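Local coordinates for lipoprotein (Mycoplasma mycoides subsp. capri, PDB 7ADK) that is probably a serine-type peptidase of the chymotrypsin-like PA clan, in a family of mycoplasma surface proteases linked to cleavage of host immunoglobulin, at residues Pro266-Lys277 / Ser663-Tyr673; Asn742-Arg750 / Leu785-Gly793. All coordinates share one frame; numbering follows the deposited sequence.

Interaction 1 (Pro266-Lys277 / Ser663-Tyr673); sequences PSVVDSLGRNEK and SLWINSEYKFY
Val268 and Val269 pack against Trp665, Ile666 and Tyr673, joining two irregular loops of this mycoplasma peptidase in a buried loop-to-loop contact with no shared sheet. The apolar part gathers round the two valines. The CB of Val269 lies over one face of the Trp665 indole, offset toward the rim, in a CH-pi contact 4.2 Å from the centroid of the six-membered ring; Val268 O lies over the same face. The two branches of Val269 diverge: CG2 reaches the CE3 and CZ3 side of the indole, whereas CG1 turns to Tyr673 CE1. Val268 also divides its methyls, CG1 lying alongside Ile666 CG2 and CG2 sitting at the edge of the Tyr673 ring. Farther along, Leu272 CD2 meets Leu664 CD2 at 3.8 Å, the two side chains crossing at about a right angle.

Hydrogen bonds fix the polar parts. Val268 N donates to Ser668 O at 3.2 Å with an N-H...O angle of 162°. Tyr673 has CG placed anti to the backbone N (chi1 -175°), and its OH donates to Asp270 OD2 at 2.7 Å; the carboxylate oxygen lies in the plane of the ring and uses its anti lone pair. Around these groups, Tyr645 meets the Tyr673 ring and bonds through its OH to Ser267 O, while Ser663 OG is hydrogen-bonded to Asp643.

Lys277 bends at chi3 and chi4, its chain crossing that of Ile666, CE against CD1, and NZ donates to Asn667 O at 3.0 Å; Ser668 OG donates to that oxygen at 2.7 Å from above the carbonyl plane, on the same face as NZ.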
loop_
_atom_site.group_PDB
_atom_site.type_symbol
_atom_site.label_atom_id
_atom_site.label_comp_id
_atom_site.label_asym_id
_atom_site.label_seq_id
_atom_site.Cartn_x
_atom_site.Cartn_y
_atom_site.Cartn_z
ATOM N N PRO B 266 -13.541 -9.123 0.140
ATOM C CA PRO B 266 -12.486 -9.394 1.116
ATOM C C PRO B 266 -12.126 -8.142 1.939
ATOM O O PRO B 266 -12.088 -7.044 1.400
ATOM C CB PRO B 266 -11.284 -9.865 0.293
ATOM C CG PRO B 266 -11.896 -10.383 -0.996
ATOM C CD PRO B 266 -13.083 -9.461 -1.197
ATOM N N SER B 267 -11.805 -8.289 3.222
ATOM C CA SER B 267 -11.697 -7.170 4.186
ATOM C C SER B 267 -10.808 -5.951 3.838
ATOM O O SER B 267 -9.928 -5.985 2.978
ATOM C CB SER B 267 -11.242 -7.772 5.517
ATOM O OG SER B 267 -10.920 -6.814 6.487
ATOM N N VAL B 268 -10.968 -4.867 4.610
ATOM C CA VAL B 268 -9.929 -3.849 4.884
ATOM C C VAL B 268 -8.636 -4.462 5.466
ATOM O O VAL B 268 -8.588 -5.661 5.717
ATOM C CB VAL B 268 -10.560 -2.644 5.623
ATOM C CG1 VAL B 268 -10.882 -2.912 7.078
ATOM C CG2 VAL B 268 -9.740 -1.357 5.556
ATOM N N VAL B 269 -7.555 -3.682 5.604
ATOM C CA VAL B 269 -6.188 -4.237 5.632
ATOM C C VAL B 269 -5.142 -3.640 6.590
ATOM O O VAL B 269 -4.192 -4.329 6.935
ATOM C CB VAL B 269 -5.637 -4.170 4.213
ATOM C CG1 VAL B 269 -5.361 -2.736 3.792
ATOM C CG2 VAL B 269 -4.333 -4.932 4.074
ATOM N N ASP B 270 -5.220 -2.373 6.989
ATOM C CA ASP B 270 -4.180 -1.742 7.832
ATOM C C ASP B 270 -4.813 -0.973 9.001
ATOM O O ASP B 270 -4.111 -0.294 9.731
ATOM C CB ASP B 270 -3.242 -0.815 7.021
ATOM C CG ASP B 270 -2.367 -1.391 5.886
ATOM O OD1 ASP B 270 -1.717 -2.441 6.066
ATOM O OD2 ASP B 270 -2.266 -0.728 4.824
ATOM N N SER B 271 -6.135 -1.046 9.160
ATOM C CA SER B 271 -6.943 -0.192 10.033
ATOM C C SER B 271 -7.588 -1.000 11.159
ATOM O O SER B 271 -7.890 -2.167 10.966
ATOM C CB SER B 271 -8.005 0.519 9.198
ATOM O OG SER B 271 -8.647 1.488 9.988
ATOM N N LEU B 272 -7.785 -0.399 12.334
ATOM C CA LEU B 272 -8.433 -1.010 13.504
ATOM C C LEU B 272 -9.810 -0.386 13.758
ATOM O O LEU B 272 -9.895 0.799 14.041
ATOM C CB LEU B 272 -7.578 -0.783 14.763
ATOM C CG LEU B 272 -6.120 -1.239 14.681
ATOM C CD1 LEU B 272 -5.418 -0.915 15.997
ATOM C CD2 LEU B 272 -6.011 -2.718 14.352
ATOM N N GLY B 273 -10.887 -1.166 13.748
ATOM C CA GLY B 273 -12.224 -0.644 14.044
ATOM C C GLY B 273 -12.481 -0.295 15.519
ATOM O O GLY B 273 -12.987 0.787 15.796
ATOM N N ARG B 274 -12.163 -1.194 16.460
ATOM C CA ARG B 274 -12.580 -1.145 17.879
ATOM C C ARG B 274 -11.650 -1.929 18.807
ATOM O O ARG B 274 -10.857 -2.738 18.344
ATOM C CB ARG B 274 -14.048 -1.615 18.053
ATOM C CG ARG B 274 -14.276 -3.126 17.866
ATOM C CD ARG B 274 -15.585 -3.604 18.483
ATOM N NE ARG B 274 -15.790 -5.063 18.360
ATOM C CZ ARG B 274 -16.831 -5.749 18.806
ATOM N NH1 ARG B 274 -16.878 -7.040 18.740
ATOM N NH2 ARG B 274 -17.886 -5.201 19.308
ATOM N N ASN B 275 -11.792 -1.740 20.115
ATOM C CA ASN B 275 -10.878 -2.288 21.121
ATOM C C ASN B 275 -10.870 -3.826 21.184
ATOM O O ASN B 275 -9.837 -4.454 21.363
ATOM C CB ASN B 275 -11.235 -1.647 22.469
ATOM C CG ASN B 275 -10.092 -1.743 23.455
ATOM O OD1 ASN B 275 -9.761 -2.789 23.985
ATOM N ND2 ASN B 275 -9.456 -0.640 23.757
ATOM N N GLU B 276 -12.013 -4.466 20.980
ATOM C CA GLU B 276 -12.106 -5.932 20.974
ATOM C C GLU B 276 -11.431 -6.556 19.741
ATOM O O GLU B 276 -11.179 -7.751 19.710
ATOM C CB GLU B 276 -13.557 -6.408 21.105
ATOM C CG GLU B 276 -14.427 -5.694 22.153
ATOM C CD GLU B 276 -13.784 -5.484 23.542
ATOM O OE1 GLU B 276 -13.068 -6.364 24.067
ATOM O OE2 GLU B 276 -14.018 -4.416 24.146
ATOM N N LYS B 277 -11.113 -5.749 18.714
ATOM C CA LYS B 277 -10.354 -6.165 17.524
ATOM C C LYS B 277 -8.864 -5.938 17.711
ATOM O O LYS B 277 -8.074 -6.795 17.367
ATOM C CB LYS B 277 -10.806 -5.413 16.267
ATOM C CG LYS B 277 -12.285 -5.561 15.939
ATOM C CD LYS B 277 -12.738 -4.811 14.668
ATOM C CE LYS B 277 -12.655 -5.608 13.358
ATOM N NZ LYS B 277 -13.878 -6.414 13.091
ATOM N N SER B 663 0.779 -7.521 5.544
ATOM C CA SER B 663 -0.342 -6.629 5.895
ATOM C C SER B 663 -1.040 -7.077 7.188
ATOM O O SER B 663 -1.007 -8.255 7.501
ATOM C CB SER B 663 -1.384 -6.634 4.781
ATOM O OG SER B 663 -0.828 -6.322 3.528
ATOM N N LEU B 664 -1.711 -6.188 7.928
ATOM C CA LEU B 664 -2.526 -6.505 9.117
ATOM C C LEU B 664 -4.010 -6.685 8.750
ATOM O O LEU B 664 -4.855 -5.857 9.082
ATOM C CB LEU B 664 -2.304 -5.414 10.182
ATOM C CG LEU B 664 -3.056 -5.637 11.516
ATOM C CD1 LEU B 664 -2.279 -6.510 12.481
ATOM C CD2 LEU B 664 -3.300 -4.306 12.199
ATOM N N TRP B 665 -4.334 -7.759 8.028
ATOM C CA TRP B 665 -5.692 -8.030 7.530
ATOM C C TRP B 665 -6.715 -8.249 8.663
ATOM O O TRP B 665 -6.392 -8.642 9.776
ATOM C CB TRP B 665 -5.674 -9.185 6.519
ATOM C CG TRP B 665 -6.572 -9.070 5.319
ATOM C CD1 TRP B 665 -7.846 -9.502 5.228
ATOM C CD2 TRP B 665 -6.272 -8.507 4.004
ATOM N NE1 TRP B 665 -8.345 -9.227 3.980
ATOM C CE2 TRP B 665 -7.436 -8.580 3.197
ATOM C CE3 TRP B 665 -5.125 -7.970 3.394
ATOM C CZ2 TRP B 665 -7.499 -8.065 1.907
ATOM C CZ3 TRP B 665 -5.166 -7.462 2.086
ATOM C CH2 TRP B 665 -6.355 -7.481 1.353
ATOM N N ILE B 666 -7.961 -7.921 8.372
ATOM C CA ILE B 666 -9.081 -7.723 9.298
ATOM C C ILE B 666 -10.329 -8.402 8.729
ATOM O O ILE B 666 -10.241 -9.238 7.845
ATOM C CB ILE B 666 -9.137 -6.214 9.731
ATOM C CG1 ILE B 666 -10.323 -5.740 10.607
ATOM C CG2 ILE B 666 -8.856 -5.193 8.629
ATOM C CD1 ILE B 666 -10.186 -4.322 11.176
ATOM N N ASN B 667 -11.490 -8.079 9.263
ATOM C CA ASN B 667 -12.822 -8.554 8.936
ATOM C C ASN B 667 -13.734 -7.331 9.030
ATOM O O ASN B 667 -14.211 -7.001 10.122
ATOM C CB ASN B 667 -13.132 -9.604 9.997
ATOM C CG ASN B 667 -14.495 -10.221 9.867
ATOM O OD1 ASN B 667 -14.980 -10.481 8.779
ATOM N ND2 ASN B 667 -15.132 -10.558 10.965
ATOM N N SER B 668 -13.772 -6.512 7.983
ATOM C CA SER B 668 -14.487 -5.228 7.958
ATOM C C SER B 668 -14.682 -4.667 6.558
ATOM O O SER B 668 -13.968 -5.018 5.623
ATOM C CB SER B 668 -13.745 -4.177 8.778
ATOM O OG SER B 668 -14.073 -4.343 10.124
ATOM N N GLU B 669 -15.621 -3.726 6.468
ATOM C CA GLU B 669 -15.922 -2.922 5.288
ATOM C C GLU B 669 -14.658 -2.295 4.677
ATOM O O GLU B 669 -13.914 -1.585 5.349
ATOM C CB GLU B 669 -16.873 -1.766 5.646
ATOM C CG GLU B 669 -18.140 -2.109 6.416
ATOM C CD GLU B 669 -19.037 -0.888 6.696
ATOM O OE1 GLU B 669 -18.851 0.204 6.133
ATOM O OE2 GLU B 669 -19.975 -1.023 7.498
ATOM N N TYR B 670 -14.463 -2.435 3.367
ATOM C CA TYR B 670 -13.384 -1.769 2.636
ATOM C C TYR B 670 -13.451 -0.229 2.727
ATOM O O TYR B 670 -12.483 0.467 2.418
ATOM C CB TYR B 670 -13.411 -2.257 1.179
ATOM C CG TYR B 670 -14.610 -1.843 0.349
ATOM C CD1 TYR B 670 -14.670 -0.539 -0.171
ATOM C CD2 TYR B 670 -15.636 -2.758 0.063
ATOM C CE1 TYR B 670 -15.766 -0.141 -0.947
ATOM C CE2 TYR B 670 -16.731 -2.368 -0.727
ATOM C CZ TYR B 670 -16.801 -1.054 -1.226
ATOM O OH TYR B 670 -17.860 -0.650 -1.974
ATOM N N LYS B 671 -14.587 0.321 3.161
ATOM C CA LYS B 671 -14.870 1.752 3.313
ATOM C C LYS B 671 -14.134 2.418 4.469
ATOM O O LYS B 671 -14.041 3.638 4.478
ATOM C CB LYS B 671 -16.389 1.939 3.456
ATOM C CG LYS B 671 -17.109 1.562 2.154
ATOM C CD LYS B 671 -18.630 1.619 2.279
ATOM C CE LYS B 671 -19.266 1.233 0.940
ATOM N NZ LYS B 671 -20.718 0.996 1.059
ATOM N N PHE B 672 -13.578 1.669 5.415
ATOM C CA PHE B 672 -12.897 2.218 6.591
ATOM C C PHE B 672 -11.462 2.717 6.346
ATOM O O PHE B 672 -10.913 3.374 7.223
ATOM C CB PHE B 672 -12.884 1.150 7.695
ATOM C CG PHE B 672 -14.201 0.751 8.346
ATOM C CD1 PHE B 672 -15.370 1.522 8.212
ATOM C CD2 PHE B 672 -14.229 -0.404 9.148
ATOM C CE1 PHE B 672 -16.555 1.119 8.843
ATOM C CE2 PHE B 672 -15.419 -0.816 9.769
ATOM C CZ PHE B 672 -16.584 -0.059 9.606
ATOM N N TYR B 673 -10.833 2.441 5.195
ATOM C CA TYR B 673 -9.370 2.339 5.079
ATOM C C TYR B 673 -8.518 3.493 5.636
ATOM O O TYR B 673 -7.672 3.266 6.497
ATOM C CB TYR B 673 -8.980 2.031 3.626
ATOM C CG TYR B 673 -7.487 1.792 3.449
ATOM C CD1 TYR B 673 -6.858 0.803 4.219
ATOM C CD2 TYR B 673 -6.713 2.576 2.571
ATOM C CE1 TYR B 673 -5.474 0.617 4.146
ATOM C CE2 TYR B 673 -5.318 2.389 2.501
ATOM C CZ TYR B 673 -4.695 1.405 3.291
ATOM O OH TYR B 673 -3.361 1.167 3.203
#

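Interaction 2 (Asn742-Arg750 / Leu785-Gly793); sequences NYGLEILPR and LAVAFRSDG
With CG opposite the backbone N (chi1 175°), Leu745 carries its branch to Ala788, CG lying 4.0 Å from Ala788 CB, and CD2 reaches on toward Arg790 O. Glu746 rotates differently: its CG stands anti to the carbonyl carbon (chi1 -63°), and the extended chain runs out over the neighbouring strand. OE2 comes to 3.7 Å from Val787 CG2, while OE1 lies beside CB and CD2 of Leu785. His775 and Thr713 also touch the Glu746 side chain. Leu748 and Leu785 point the same way and lie side by side, Leu748 CD1 being 3.7 Å from Leu785 CD2.

The backbones form a short antiparallel ladder between strands 737-747 and 783-792, part of the mixed sheet in this PA-clan peptidase. Ile747 and Ala786 are a hydrogen-bonded pair: Ile747 N donates to Ala786 O at 2.9 Å, and Ala786 N returns a bond to Ile747 O at 3.0 Å. Glu746 and Val787 form the adjoining non-hydrogen-bonded pair, with both side chains on one face and those of Ile747 and Ala786 on the other. A further rung links Ala788 N to Leu745 O at 3.0 Å.

Regular pairing stops at the break around Phe789. Beyond it, Ser791 CB packs against Leu745 CB, and Ser791 OG accepts the N-H of Gly793 at 3.0 Å, an ST turn.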
loop_
_atom_site.group_PDB
_atom_site.type_symbol
_atom_site.label_atom_id
_atom_site.label_comp_id
_atom_site.label_asym_id
_atom_site.label_seq_id
_atom_site.Cartn_x
_atom_site.Cartn_y
_atom_site.Cartn_z
ATOM N N ASN B 742 -9.601 -33.582 5.219
ATOM C CA ASN B 742 -10.162 -32.549 6.086
ATOM C C ASN B 742 -11.503 -33.003 6.705
ATOM O O ASN B 742 -12.405 -33.481 6.020
ATOM C CB ASN B 742 -10.334 -31.251 5.287
ATOM C CG ASN B 742 -9.151 -30.311 5.335
ATOM O OD1 ASN B 742 -9.163 -29.324 6.048
ATOM N ND2 ASN B 742 -8.122 -30.527 4.560
ATOM N N TYR B 743 -11.652 -32.817 8.011
ATOM C CA TYR B 743 -12.767 -33.250 8.840
ATOM C C TYR B 743 -13.104 -32.250 9.963
ATOM O O TYR B 743 -12.258 -31.471 10.403
ATOM C CB TYR B 743 -12.410 -34.626 9.417
ATOM C CG TYR B 743 -13.426 -35.155 10.401
ATOM C CD1 TYR B 743 -14.619 -35.741 9.956
ATOM C CD2 TYR B 743 -13.230 -34.963 11.774
ATOM C CE1 TYR B 743 -15.606 -36.140 10.866
ATOM C CE2 TYR B 743 -14.218 -35.337 12.687
ATOM C CZ TYR B 743 -15.400 -35.947 12.236
ATOM O OH TYR B 743 -16.297 -36.399 13.136
ATOM N N GLY B 744 -14.331 -32.297 10.472
ATOM C CA GLY B 744 -14.806 -31.552 11.638
ATOM C C GLY B 744 -15.874 -30.507 11.325
ATOM O O GLY B 744 -16.264 -30.324 10.172
ATOM N N LEU B 745 -16.370 -29.833 12.362
ATOM C CA LEU B 745 -17.267 -28.688 12.218
ATOM C C LEU B 745 -16.461 -27.486 11.724
ATOM O O LEU B 745 -15.397 -27.199 12.272
ATOM C CB LEU B 745 -17.960 -28.415 13.563
ATOM C CG LEU B 745 -18.853 -27.160 13.604
ATOM C CD1 LEU B 745 -20.041 -27.270 12.670
ATOM C CD2 LEU B 745 -19.388 -26.952 15.010
ATOM N N GLU B 746 -16.954 -26.765 10.727
ATOM C CA GLU B 746 -16.270 -25.607 10.164
ATOM C C GLU B 746 -17.206 -24.440 9.842
ATOM O O GLU B 746 -18.416 -24.595 9.696
ATOM C CB GLU B 746 -15.414 -25.996 8.949
ATOM C CG GLU B 746 -14.288 -26.969 9.300
ATOM C CD GLU B 746 -13.171 -27.095 8.260
ATOM O OE1 GLU B 746 -13.245 -26.509 7.167
ATOM O OE2 GLU B 746 -12.206 -27.840 8.519
ATOM N N ILE B 747 -16.608 -23.255 9.776
ATOM C CA ILE B 747 -17.246 -21.942 9.718
ATOM C C ILE B 747 -16.817 -21.201 8.449
ATOM O O ILE B 747 -15.665 -21.318 8.043
ATOM C CB ILE B 747 -16.845 -21.155 10.980
ATOM C CG1 ILE B 747 -17.215 -21.865 12.299
ATOM C CG2 ILE B 747 -17.390 -19.735 10.970
ATOM C CD1 ILE B 747 -18.688 -22.159 12.504
ATOM N N LEU B 748 -17.726 -20.444 7.835
ATOM C CA LEU B 748 -17.454 -19.556 6.703
ATOM C C LEU B 748 -17.578 -18.072 7.129
ATOM O O LEU B 748 -18.679 -17.522 7.121
ATOM C CB LEU B 748 -18.363 -19.871 5.497
ATOM C CG LEU B 748 -18.185 -21.210 4.760
ATOM C CD1 LEU B 748 -16.749 -21.405 4.304
ATOM C CD2 LEU B 748 -18.626 -22.451 5.526
ATOM N N PRO B 749 -16.473 -17.414 7.508
ATOM C CA PRO B 749 -16.407 -15.975 7.736
ATOM C C PRO B 749 -16.817 -15.110 6.537
ATOM O O PRO B 749 -16.424 -15.382 5.399
ATOM C CB PRO B 749 -14.943 -15.732 8.104
ATOM C CG PRO B 749 -14.179 -16.934 7.587
ATOM C CD PRO B 749 -15.194 -18.018 7.854
ATOM N N ARG B 750 -17.578 -14.037 6.797
ATOM C CA ARG B 750 -18.217 -13.175 5.778
ATOM C C ARG B 750 -17.265 -12.453 4.816
ATOM O O ARG B 750 -17.388 -12.640 3.609
ATOM C CB ARG B 750 -19.156 -12.178 6.473
ATOM C CG ARG B 750 -19.907 -11.244 5.525
ATOM C CD ARG B 750 -20.748 -10.249 6.316
ATOM N NE ARG B 750 -21.513 -9.374 5.431
ATOM C CZ ARG B 750 -22.079 -8.227 5.730
ATOM N NH1 ARG B 750 -22.100 -7.738 6.929
ATOM N NH2 ARG B 750 -22.642 -7.534 4.802
ATOM N N LEU B 785 -12.422 -20.873 4.966
ATOM C CA LEU B 785 -12.838 -21.927 5.882
ATOM C C LEU B 785 -12.078 -21.905 7.205
ATOM O O LEU B 785 -10.855 -21.763 7.219
ATOM C CB LEU B 785 -12.673 -23.266 5.168
ATOM C CG LEU B 785 -13.558 -23.403 3.916
ATOM C CD1 LEU B 785 -12.725 -23.806 2.713
ATOM C CD2 LEU B 785 -14.644 -24.436 4.134
ATOM N N ALA B 786 -12.792 -22.084 8.317
ATOM C CA ALA B 786 -12.223 -22.109 9.662
ATOM C C ALA B 786 -12.631 -23.341 10.491
ATOM O O ALA B 786 -13.807 -23.678 10.567
ATOM C CB ALA B 786 -12.559 -20.794 10.367
ATOM N N VAL B 787 -11.675 -23.990 11.155
ATOM C CA VAL B 787 -11.859 -25.152 12.034
ATOM C C VAL B 787 -12.494 -24.737 13.347
ATOM O O VAL B 787 -11.867 -24.000 14.098
ATOM C CB VAL B 787 -10.506 -25.823 12.330
ATOM C CG1 VAL B 787 -10.598 -26.952 13.349
ATOM C CG2 VAL B 787 -9.892 -26.420 11.080
ATOM N N ALA B 788 -13.675 -25.235 13.700
ATOM C CA ALA B 788 -14.164 -25.060 15.063
ATOM C C ALA B 788 -13.399 -25.983 16.026
ATOM O O ALA B 788 -13.223 -27.176 15.773
ATOM C CB ALA B 788 -15.673 -25.255 15.116
ATOM N N PHE B 789 -12.963 -25.450 17.164
ATOM C CA PHE B 789 -12.277 -26.224 18.212
ATOM C C PHE B 789 -13.172 -27.267 18.894
ATOM O O PHE B 789 -12.703 -28.304 19.356
ATOM C CB PHE B 789 -11.782 -25.281 19.319
ATOM C CG PHE B 789 -10.875 -24.156 18.897
ATOM C CD1 PHE B 789 -9.526 -24.405 18.609
ATOM C CD2 PHE B 789 -11.374 -22.852 18.813
ATOM C CE1 PHE B 789 -8.679 -23.342 18.280
ATOM C CE2 PHE B 789 -10.530 -21.799 18.446
ATOM C CZ PHE B 789 -9.178 -22.038 18.211
ATOM N N ARG B 790 -14.456 -26.941 19.005
ATOM C CA ARG B 790 -15.472 -27.687 19.729
ATOM C C ARG B 790 -16.628 -28.001 18.798
ATOM O O ARG B 790 -17.032 -27.166 17.999
ATOM C CB ARG B 790 -15.896 -26.870 20.946
ATOM C CG ARG B 790 -16.769 -27.656 21.906
ATOM C CD ARG B 790 -17.113 -26.839 23.129
ATOM N NE ARG B 790 -18.091 -27.511 23.982
ATOM C CZ ARG B 790 -17.853 -28.361 24.952
ATOM N NH1 ARG B 790 -16.667 -28.758 25.274
ATOM N NH2 ARG B 790 -18.827 -28.828 25.655
ATOM N N SER B 791 -17.165 -29.199 18.920
ATOM C CA SER B 791 -18.370 -29.653 18.250
ATOM C C SER B 791 -19.239 -30.405 19.246
ATOM O O SER B 791 -18.796 -31.329 19.915
ATOM C CB SER B 791 -18.033 -30.517 17.040
ATOM O OG SER B 791 -19.169 -31.094 16.468
ATOM N N ASP B 792 -20.505 -30.035 19.289
ATOM C CA ASP B 792 -21.585 -30.739 19.975
ATOM C C ASP B 792 -21.992 -32.047 19.274
ATOM O O ASP B 792 -22.777 -32.836 19.796
ATOM C CB ASP B 792 -22.748 -29.758 19.991
ATOM C CG ASP B 792 -23.922 -30.118 20.889
ATOM O OD1 ASP B 792 -25.046 -29.660 20.580
ATOM O OD2 ASP B 792 -23.705 -30.772 21.925
ATOM N N GLY B 793 -21.456 -32.270 18.074
ATOM C CA GLY B 793 -21.897 -33.271 17.131
ATOM C C GLY B 793 -23.192 -32.860 16.453
ATOM O O GLY B 793 -23.815 -31.863 16.792
#

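In the fold
Interaction 1 and interaction 2 have centres about 23 Å apart, but their nearest atoms come within about 5 Å without touching. They differ in kind: 266-277 with 663-673 is a loop-to-loop contact, whereas 742-750 with 785-793 lies within the mixed sheet. Tyr633 touches both: its OH is weakly hydrogen-bonded to Asn667 of the first, and Pro749 of the second packs on it. The part of the chain leading into 266-277 reaches both as well, through Glu258 salt-bridged to Lys671 and Lys255 O hydrogen-bonded to Arg750 NE. Interaction 1 also borders a partner protein, through Glu669 and Lys671; interaction 2 touches no other chain.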